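Local structure of proline dehydrogenase (Bradyrhizobium japonicum USDA 110, 3HAZ) at residues E61-E66 / R159-L164; F67-K72 / G143-R148; L77-E82 / T111-F116. The protein probably oxidises proline to glutamate in two steps, an FAD-dependent proline dehydrogenase reaction followed by an NAD-dependent dehydrogenation of glutamate semialdehyde. All blocks are in the same frame, centred on the assembly; numbering follows the deposited sequence.

Contact 1: residues E61-E66 / R159-L164; sequences EDMLRE and RQAMRL
Two nearly antiparallel helices of the all-helical region assigned to the DNA-binding domain family, 61-66 and 159-164, are bridged chiefly by Met63, with Gln160 alongside. Their N-to-C directions differ by 170° and the axes stay 10.7 Å apart, so side chains join the helices by reaching across, in part to the opposite backbone. Met63 leaves its helix with CG anti to the backbone N (chi1 -178°) and chi2 also extended; the chain bends only at chi3, 68°. The straight part carries SD across to the other helix, where it lies 3.8 Å from Ala161 N and 3.9 Å from Ala161 CB. Leu164, its CG anti to the carbonyl carbon, reaches the same sulfur with CD1 at 4.0 Å. An alanine at Met63 would lose CG, SD and CE, and would probably strip Ala161 of its sulfur contact, leave Leu164 CD1 with CB alone and weaken the packing along Gln160. Gln160 runs the opposite way, also with CG anti to its backbone N and extended beyond it; no hydrogen bond crosses the pair. Within helix 61-66, Arg65 NH2 donates to Asp62 OD1 at 2.8 Å, a salt bridge. Gln160 NE2 ends 3.3 Å from Met63 CB.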
loop_
_atom_site.group_PDB
_atom_site.type_symbol
_atom_site.label_atom_id
_atom_site.label_comp_id
_atom_site.label_asym_id
_atom_site.label_seq_id
_atom_site.Cartn_x
_atom_site.Cartn_y
_atom_site.Cartn_z
ATOM N N GLU A 61 34.507 16.509 18.767
ATOM C CA GLU A 61 33.779 15.488 18.028
ATOM C C GLU A 61 34.132 14.087 18.536
ATOM O O GLU A 61 33.273 13.210 18.621
ATOM C CB GLU A 61 34.069 15.607 16.529
ATOM N N ASP A 62 35.393 13.881 18.887
ATOM C CA ASP A 62 35.807 12.603 19.444
ATOM C C ASP A 62 35.107 12.353 20.775
ATOM O O ASP A 62 34.661 11.239 21.044
ATOM C CB ASP A 62 37.329 12.546 19.605
ATOM C CG ASP A 62 38.055 12.581 18.273
ATOM O OD1 ASP A 62 37.644 11.847 17.349
ATOM O OD2 ASP A 62 39.036 13.340 18.147
ATOM N N MET A 63 34.991 13.391 21.600
ATOM C CA MET A 63 34.323 13.245 22.892
ATOM C C MET A 63 32.832 12.990 22.720
ATOM O O MET A 63 32.258 12.111 23.367
ATOM C CB MET A 63 34.550 14.472 23.783
ATOM C CG MET A 63 33.902 14.351 25.156
ATOM S SD MET A 63 34.091 15.825 26.190
ATOM C CE MET A 63 33.069 16.999 25.298
ATOM N N LEU A 64 32.199 13.754 21.839
ATOM C CA LEU A 64 30.771 13.573 21.590
ATOM C C LEU A 64 30.484 12.160 21.084
ATOM O O LEU A 64 29.507 11.521 21.487
ATOM C CB LEU A 64 30.264 14.616 20.590
ATOM C CG LEU A 64 30.389 16.076 21.033
ATOM C CD1 LEU A 64 30.054 17.026 19.887
ATOM C CD2 LEU A 64 29.504 16.357 22.252
ATOM N N ARG A 65 31.351 11.670 20.203
ATOM C CA ARG A 65 31.170 10.349 19.623
ATOM C C ARG A 65 31.463 9.268 20.659
ATOM O O ARG A 65 30.683 8.336 20.827
ATOM C CB ARG A 65 32.061 10.182 18.385
ATOM C CG ARG A 65 31.997 8.805 17.736
ATOM C CD ARG A 65 33.007 8.675 16.591
ATOM N NE ARG A 65 34.294 9.300 16.906
ATOM C CZ ARG A 65 35.293 8.695 17.547
ATOM N NH1 ARG A 65 35.164 7.438 17.950
ATOM N NH2 ARG A 65 36.422 9.351 17.788
ATOM N N GLU A 66 32.577 9.412 21.370
ATOM C CA GLU A 66 33.006 8.412 22.348
ATOM C C GLU A 66 31.958 8.115 23.417
ATOM O O GLU A 66 31.726 6.957 23.755
ATOM C CB GLU A 66 34.325 8.835 23.008
ATOM N N ARG A 159 36.615 14.582 32.695
ATOM C CA ARG A 159 38.070 14.735 32.661
ATOM C C ARG A 159 38.567 15.019 31.248
ATOM O O ARG A 159 39.478 15.822 31.049
ATOM C CB ARG A 159 38.774 13.497 33.225
ATOM C CG ARG A 159 38.573 13.319 34.720
ATOM C CD ARG A 159 39.536 12.291 35.303
ATOM N NE ARG A 159 39.197 11.965 36.685
ATOM C CZ ARG A 159 39.589 12.679 37.733
ATOM N NH1 ARG A 159 40.341 13.760 37.551
ATOM N NH2 ARG A 159 39.224 12.315 38.958
ATOM N N GLN A 160 37.965 14.353 30.266
ATOM C CA GLN A 160 38.291 14.611 28.866
ATOM C C GLN A 160 37.895 16.028 28.463
ATOM O O GLN A 160 38.638 16.710 27.762
ATOM C CB GLN A 160 37.594 13.593 27.965
ATOM C CG GLN A 160 38.061 13.615 26.532
ATOM C CD GLN A 160 37.443 12.488 25.717
ATOM O OE1 GLN A 160 37.155 11.408 26.240
ATOM N NE2 GLN A 160 37.234 12.737 24.432
ATOM N N ALA A 161 36.719 16.470 28.907
ATOM C CA ALA A 161 36.280 17.834 28.633
ATOM C C ALA A 161 37.298 18.812 29.216
ATOM O O ALA A 161 37.574 19.872 28.642
ATOM C CB ALA A 161 34.868 18.088 29.220
ATOM N N MET A 162 37.864 18.446 30.361
ATOM C CA MET A 162 38.846 19.303 31.015
ATOM C C MET A 162 40.118 19.463 30.180
ATOM O O MET A 162 40.664 20.565 30.094
ATOM C CB MET A 162 39.171 18.799 32.427
ATOM C CG MET A 162 38.042 19.065 33.425
ATOM S SD MET A 162 38.264 18.269 35.031
ATOM C CE MET A 162 39.634 19.216 35.703
ATOM N N ARG A 163 40.593 18.386 29.557
ATOM C CA ARG A 163 41.762 18.539 28.696
ATOM C C ARG A 163 41.427 19.325 27.430
ATOM O O ARG A 163 42.269 20.062 26.909
ATOM C CB ARG A 163 42.479 17.209 28.387
ATOM C CG ARG A 163 41.593 15.991 28.212
ATOM C CD ARG A 163 42.412 14.707 28.361
ATOM N NE ARG A 163 41.596 13.500 28.228
ATOM C CZ ARG A 163 41.062 12.835 29.251
ATOM N NH1 ARG A 163 40.330 11.750 29.034
ATOM N NH2 ARG A 163 41.259 13.255 30.494
ATOM N N LEU A 164 40.195 19.201 26.947
ATOM C CA LEU A 164 39.810 19.955 25.760
ATOM C C LEU A 164 39.732 21.450 26.072
ATOM O O LEU A 164 40.252 22.281 25.322
ATOM C CB LEU A 164 38.488 19.433 25.171
ATOM C CG LEU A 164 38.544 18.035 24.543
ATOM C CD1 LEU A 164 37.146 17.509 24.254
ATOM C CD2 LEU A 164 39.411 18.008 23.280
#

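Contact 2: residues F67-K72 / G143-R148; sequences FALSTK and GRLVKR
Leu69 and Leu145 cross at about a right angle and meet tip to tip, Leu69 CD2 lying 3.8 Å from Leu145 CD1. Their first torsions differ: Leu69 has CG anti to its carbonyl carbon, whereas Leu145 has CG anti to its backbone N. The CB of Leu145 points toward the other segment; Leu69 CD2 lies 4.2 Å from Leu145 CD2 as well as near CD1. Leu77 of helix 71-85 packs against both leucines.

One turn on from Leu145, Arg148 starts in the same direction, with CG anti to the backbone N, but its chain bends at chi3 (80°) and brings NH1 to the backbone carbonyls of 67-68. Ala68 O is 3.1 Å from Arg148 NH1, and Phe67 O sits near the guanidinium plane, at its edge, 3.9 Å from the same nitrogen. These carbonyls belong to a helix terminus: Ala68, at positive phi (50°), is the C' residue of a Schellman motif closing helix 60-66, with Leu69 N paired to Leu64 O and Ala68 N to Arg65 O. Ser70 then serves as N-cap of helix 71-85. The carbonyl-rich C-terminus would be expected to attract a cation, yet the salt bridge of Arg148 NH2 is with Glu73, whose OE1 also accepts from Ser70 N. The Phe67 ring leads away from 143-148, packs on Leu149 and helix 151-168, and meets the ring of Tyr476 of a neighbouring subunit with the planes about 20° apart.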
loop_
_atom_site.group_PDB
_atom_site.type_symbol
_atom_site.label_atom_id
_atom_site.label_comp_id
_atom_site.label_asym_id
_atom_site.label_seq_id
_atom_site.Cartn_x
_atom_site.Cartn_y
_atom_site.Cartn_z
ATOM N N PHE A 67 31.326 9.154 23.958
ATOM C CA PHE A 67 30.298 8.945 24.973
ATOM C C PHE A 67 28.881 9.086 24.429
ATOM O O PHE A 67 27.911 9.085 25.190
ATOM C CB PHE A 67 30.537 9.860 26.178
ATOM C CG PHE A 67 31.809 9.555 26.902
ATOM C CD1 PHE A 67 31.837 8.594 27.901
ATOM C CD2 PHE A 67 32.989 10.192 26.553
ATOM C CE1 PHE A 67 33.008 8.293 28.556
ATOM C CE2 PHE A 67 34.169 9.895 27.206
ATOM C CZ PHE A 67 34.176 8.940 28.208
ATOM N N ALA A 68 28.768 9.179 23.108
ATOM C CA ALA A 68 27.470 9.348 22.464
ATOM C C ALA A 68 26.674 10.483 23.119
ATOM O O ALA A 68 25.519 10.305 23.524
ATOM C CB ALA A 68 26.683 8.039 22.491
ATOM N N LEU A 69 27.300 11.653 23.206
ATOM C CA LEU A 69 26.684 12.820 23.836
ATOM C C LEU A 69 25.879 13.677 22.863
ATOM O O LEU A 69 26.308 13.928 21.740
ATOM C CB LEU A 69 27.763 13.711 24.461
ATOM C CG LEU A 69 28.792 13.107 25.421
ATOM C CD1 LEU A 69 29.860 14.148 25.761
ATOM C CD2 LEU A 69 28.127 12.573 26.684
ATOM N N SER A 70 24.727 14.155 23.311
ATOM C CA SER A 70 24.032 15.225 22.609
ATOM C C SER A 70 24.860 16.512 22.699
ATOM O O SER A 70 25.793 16.602 23.502
ATOM C CB SER A 70 22.662 15.456 23.234
ATOM O OG SER A 70 22.790 15.994 24.542
ATOM N N THR A 71 24.524 17.505 21.880
ATOM C CA THR A 71 25.178 18.800 21.968
ATOM C C THR A 71 24.960 19.428 23.345
ATOM O O THR A 71 25.861 20.073 23.887
ATOM C CB THR A 71 24.688 19.767 20.872
ATOM O OG1 THR A 71 23.268 19.922 20.967
ATOM C CG2 THR A 71 25.034 19.224 19.494
ATOM N N LYS A 72 23.772 19.232 23.915
ATOM C CA LYS A 72 23.480 19.779 25.237
ATOM C C LYS A 72 24.366 19.143 26.306
ATOM O O LYS A 72 24.830 19.815 27.228
ATOM C CB LYS A 72 22.010 19.577 25.616
ATOM C CG LYS A 72 21.643 20.239 26.945
ATOM C CD LYS A 72 20.537 19.499 27.678
ATOM C CE LYS A 72 19.243 19.541 26.906
ATOM N NZ LYS A 72 18.677 20.907 26.882
ATOM N N GLY A 143 22.419 14.354 35.672
ATOM C CA GLY A 143 21.757 13.195 36.240
ATOM C C GLY A 143 21.272 12.255 35.151
ATOM O O GLY A 143 21.391 11.035 35.268
ATOM N N ARG A 144 20.727 12.818 34.078
ATOM C CA ARG A 144 20.261 11.992 32.970
ATOM C C ARG A 144 21.448 11.278 32.320
ATOM O O ARG A 144 21.352 10.113 31.936
ATOM C CB ARG A 144 19.482 12.822 31.949
ATOM C CG ARG A 144 18.066 13.188 32.399
ATOM C CD ARG A 144 17.280 13.869 31.275
ATOM N NE ARG A 144 15.904 14.161 31.664
ATOM C CZ ARG A 144 14.939 14.508 30.816
ATOM N NH1 ARG A 144 13.718 14.754 31.266
ATOM N NH2 ARG A 144 15.189 14.609 29.518
ATOM N N LEU A 145 22.569 11.982 32.223
ATOM C CA LEU A 145 23.801 11.407 31.700
ATOM C C LEU A 145 24.282 10.267 32.597
ATOM O O LEU A 145 24.730 9.226 32.114
ATOM C CB LEU A 145 24.869 12.491 31.608
ATOM C CG LEU A 145 25.943 12.366 30.534
ATOM C CD1 LEU A 145 25.337 11.960 29.202
ATOM C CD2 LEU A 145 26.674 13.693 30.415
ATOM N N VAL A 146 24.169 10.464 33.906
ATOM C CA VAL A 146 24.612 9.466 34.875
ATOM C C VAL A 146 23.758 8.205 34.782
ATOM O O VAL A 146 24.273 7.091 34.807
ATOM C CB VAL A 146 24.582 10.024 36.323
ATOM C CG1 VAL A 146 24.624 8.891 37.341
ATOM C CG2 VAL A 146 25.743 10.986 36.542
ATOM N N LYS A 147 22.449 8.388 34.672
ATOM C CA LYS A 147 21.537 7.268 34.521
ATOM C C LYS A 147 21.871 6.460 33.261
ATOM O O LYS A 147 21.814 5.231 33.270
ATOM C CB LYS A 147 20.086 7.768 34.502
ATOM C CG LYS A 147 19.029 6.684 34.315
ATOM C CD LYS A 147 17.630 7.239 34.584
ATOM C CE LYS A 147 16.536 6.215 34.302
ATOM N NZ LYS A 147 16.180 6.129 32.849
ATOM N N ARG A 148 22.255 7.149 32.191
ATOM C CA ARG A 148 22.495 6.489 30.914
ATOM C C ARG A 148 23.866 5.817 30.824
ATOM O O ARG A 148 23.970 4.677 30.381
ATOM C CB ARG A 148 22.327 7.469 29.755
ATOM C CG ARG A 148 22.157 6.772 28.419
ATOM C CD ARG A 148 21.867 7.745 27.289
ATOM N NE ARG A 148 23.077 8.404 26.807
ATOM C CZ ARG A 148 23.321 9.703 26.936
ATOM N NH1 ARG A 148 24.452 10.218 26.465
ATOM N NH2 ARG A 148 22.428 10.484 27.532
#

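Contact 3: residues L77-E82 / T111-F116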
loop_
_atom_site.group_PDB
_atom_site.type_symbol
_atom_site.label_atom_id
_atom_site.label_comp_id
_atom_site.label_asym_id
_atom_site.label_seq_id
_atom_site.Cartn_x
_atom_site.Cartn_y
_atom_site.Cartn_z
ATOM N N LEU A 77 29.087 19.420 30.057
ATOM C CA LEU A 77 30.320 18.851 30.588
ATOM C C LEU A 77 31.504 19.798 30.375
ATOM O O LEU A 77 32.393 19.894 31.218
ATOM C CB LEU A 77 30.598 17.476 29.978
ATOM C CG LEU A 77 29.573 16.393 30.329
ATOM C CD1 LEU A 77 29.987 15.057 29.739
ATOM C CD2 LEU A 77 29.374 16.279 31.834
ATOM N N MET A 78 31.500 20.506 29.251
ATOM C CA MET A 78 32.539 21.495 28.972
ATOM C C MET A 78 32.463 22.683 29.928
ATOM O O MET A 78 33.484 23.252 30.317
ATOM C CB MET A 78 32.445 21.967 27.516
ATOM C CG MET A 78 32.834 20.883 26.501
ATOM S SD MET A 78 32.627 21.423 24.792
ATOM C CE MET A 78 34.201 22.225 24.489
ATOM N N VAL A 79 31.243 23.056 30.297
ATOM C CA VAL A 79 31.036 24.117 31.270
ATOM C C VAL A 79 31.526 23.670 32.640
ATOM O O VAL A 79 32.233 24.402 33.326
ATOM C CB VAL A 79 29.549 24.525 31.351
ATOM C CG1 VAL A 79 29.288 25.395 32.587
ATOM C CG2 VAL A 79 29.136 25.253 30.083
ATOM N N LEU A 80 31.141 22.464 33.042
ATOM C CA LEU A 80 31.604 21.920 34.308
ATOM C C LEU A 80 33.135 21.806 34.288
ATOM O O LEU A 80 33.804 22.106 35.275
ATOM C CB LEU A 80 30.967 20.552 34.563
ATOM C CG LEU A 80 31.435 19.816 35.817
ATOM C CD1 LEU A 80 31.227 20.684 37.062
ATOM C CD2 LEU A 80 30.720 18.483 35.963
ATOM N N ALA A 81 33.682 21.375 33.152
ATOM C CA ALA A 81 35.130 21.256 32.988
ATOM C C ALA A 81 35.842 22.583 33.250
ATOM O O ALA A 81 36.824 22.622 33.989
ATOM C CB ALA A 81 35.486 20.710 31.599
ATOM N N GLU A 82 35.345 23.675 32.669
ATOM C CA GLU A 82 35.999 24.973 32.866
ATOM C C GLU A 82 35.961 25.421 34.332
ATOM O O GLU A 82 36.969 25.877 34.872
ATOM C CB GLU A 82 35.409 26.051 31.949
ATOM C CG GLU A 82 36.054 27.435 32.113
ATOM C CD GLU A 82 37.541 27.444 31.774
ATOM O OE1 GLU A 82 38.030 26.432 31.238
ATOM O OE2 GLU A 82 38.224 28.458 32.034
ATOM N N THR A 111 23.834 23.879 37.607
ATOM C CA THR A 111 23.469 25.278 37.847
ATOM C C THR A 111 24.658 26.117 38.306
ATOM O O THR A 111 24.928 27.189 37.748
ATOM C CB THR A 111 22.308 25.386 38.862
ATOM O OG1 THR A 111 21.182 24.660 38.346
ATOM C CG2 THR A 111 21.899 26.843 39.080
ATOM N N LYS A 112 25.383 25.621 39.306
ATOM C CA LYS A 112 26.543 26.344 39.835
ATOM C C LYS A 112 27.640 26.534 38.789
ATOM O O LYS A 112 28.177 27.635 38.638
ATOM C CB LYS A 112 27.117 25.658 41.089
ATOM C CG LYS A 112 26.282 25.871 42.353
ATOM C CD LYS A 112 26.155 27.352 42.692
ATOM C CE LYS A 112 25.394 27.557 43.996
ATOM N NZ LYS A 112 25.483 28.963 44.477
ATOM N N SER A 113 27.984 25.467 38.075
ATOM C CA SER A 113 29.056 25.556 37.082
ATOM C C SER A 113 28.718 26.550 35.972
ATOM O O SER A 113 29.601 27.240 35.466
ATOM C CB SER A 113 29.381 24.185 36.477
ATOM O OG SER A 113 28.234 23.606 35.871
ATOM N N THR A 114 27.440 26.626 35.597
ATOM C CA THR A 114 27.024 27.570 34.564
ATOM C C THR A 114 26.997 29.015 35.094
ATOM O O THR A 114 27.431 29.942 34.402
ATOM C CB THR A 114 25.653 27.197 33.936
ATOM O OG1 THR A 114 25.621 25.798 33.612
ATOM C CG2 THR A 114 25.418 28.006 32.674
ATOM N N ALA A 115 26.486 29.202 36.313
ATOM C CA ALA A 115 26.494 30.520 36.969
ATOM C C ALA A 115 27.914 31.049 37.124
ATOM O O ALA A 115 28.157 32.257 37.046
ATOM C CB ALA A 115 25.821 30.447 38.346
ATOM N N PHE A 116 28.844 30.131 37.368
ATOM C CA PHE A 116 30.255 30.473 37.491
ATOM C C PHE A 116 30.747 31.336 36.335
ATOM O O PHE A 116 31.587 32.206 36.527
ATOM C CB PHE A 116 31.115 29.210 37.563
ATOM C CG PHE A 116 32.588 29.474 37.425
ATOM C CD1 PHE A 116 33.314 30.002 38.486
ATOM C CD2 PHE A 116 33.252 29.198 36.234
ATOM C CE1 PHE A 116 34.683 30.247 38.364
ATOM C CE2 PHE A 116 34.622 29.442 36.105
ATOM C CZ PHE A 116 35.334 29.969 37.171
#
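Helices 77-82 and 111-115 cross at 69°, their axes approaching to 8.5 Å. The backbones come nearest at Leu80 and Ser113, whose CA atoms are 5.2 Å apart, a separation permitted by the small side chain of Ser113, whose CB points toward the other helix. Ser113 CB rests 3.8 Å from Leu80 CA, and Leu80 CD1 also touches that carbon. The hydroxyl of Ser113 takes the crowded position between backbone N and carbonyl carbon (chi1 58°); there OG is hydrogen-bonded to the carbonyls of His109 and Glu110 in the preceding turn, which satisfies a buried polar atom within its own helix. Val79 supplies the opposing branch: CG1, anti to the backbone N, enters over the peptide that follows Ser113, 3.4 Å from Ser113 O and 3.7 Å from Thr114 CA. Thr114 OG1, beside its backbone N, also hydrogen-bonds back to Glu110 O and lies 3.8 Å from Val79 CG1. Farther along, Phe116 CE2 is 4.4 Å from Glu82 O, while the Glu82 carboxylate has partners elsewhere, Arg86 through a salt bridge and His449 through a hydrogen bond. Leu453 of helix 452-463 packs on both Val79 and Thr114. No hydrogen bond joins the segments; the contact is a close crossing of two helices at a small residue, inside the helical region assigned to the DNA-binding domain family.

In the fold
All three contacts fall in one helical region, and helix 71-85 ties them together: contact 3 uses its middle, contact 2 the turn leading into it, and Ala81 packs against Ala161 and Met162 of contact 1. Contact 3 is buried throughout and joins backbones closely at a serine; contact 1, also largely buried, spans a wider helix spacing with a long methionine, and Met63 CE reaches Met78 CG at 4.1 Å. Contact 2 is only partly buried, borders neighbouring subunits, and alone sets an arginine against a helix end. Contacts 1 and 2 also meet where Gln160 OE1 packs on Phe67 CE2. In contact 1 the side chain of Asp62 lies about 14 Å from the bound FAD.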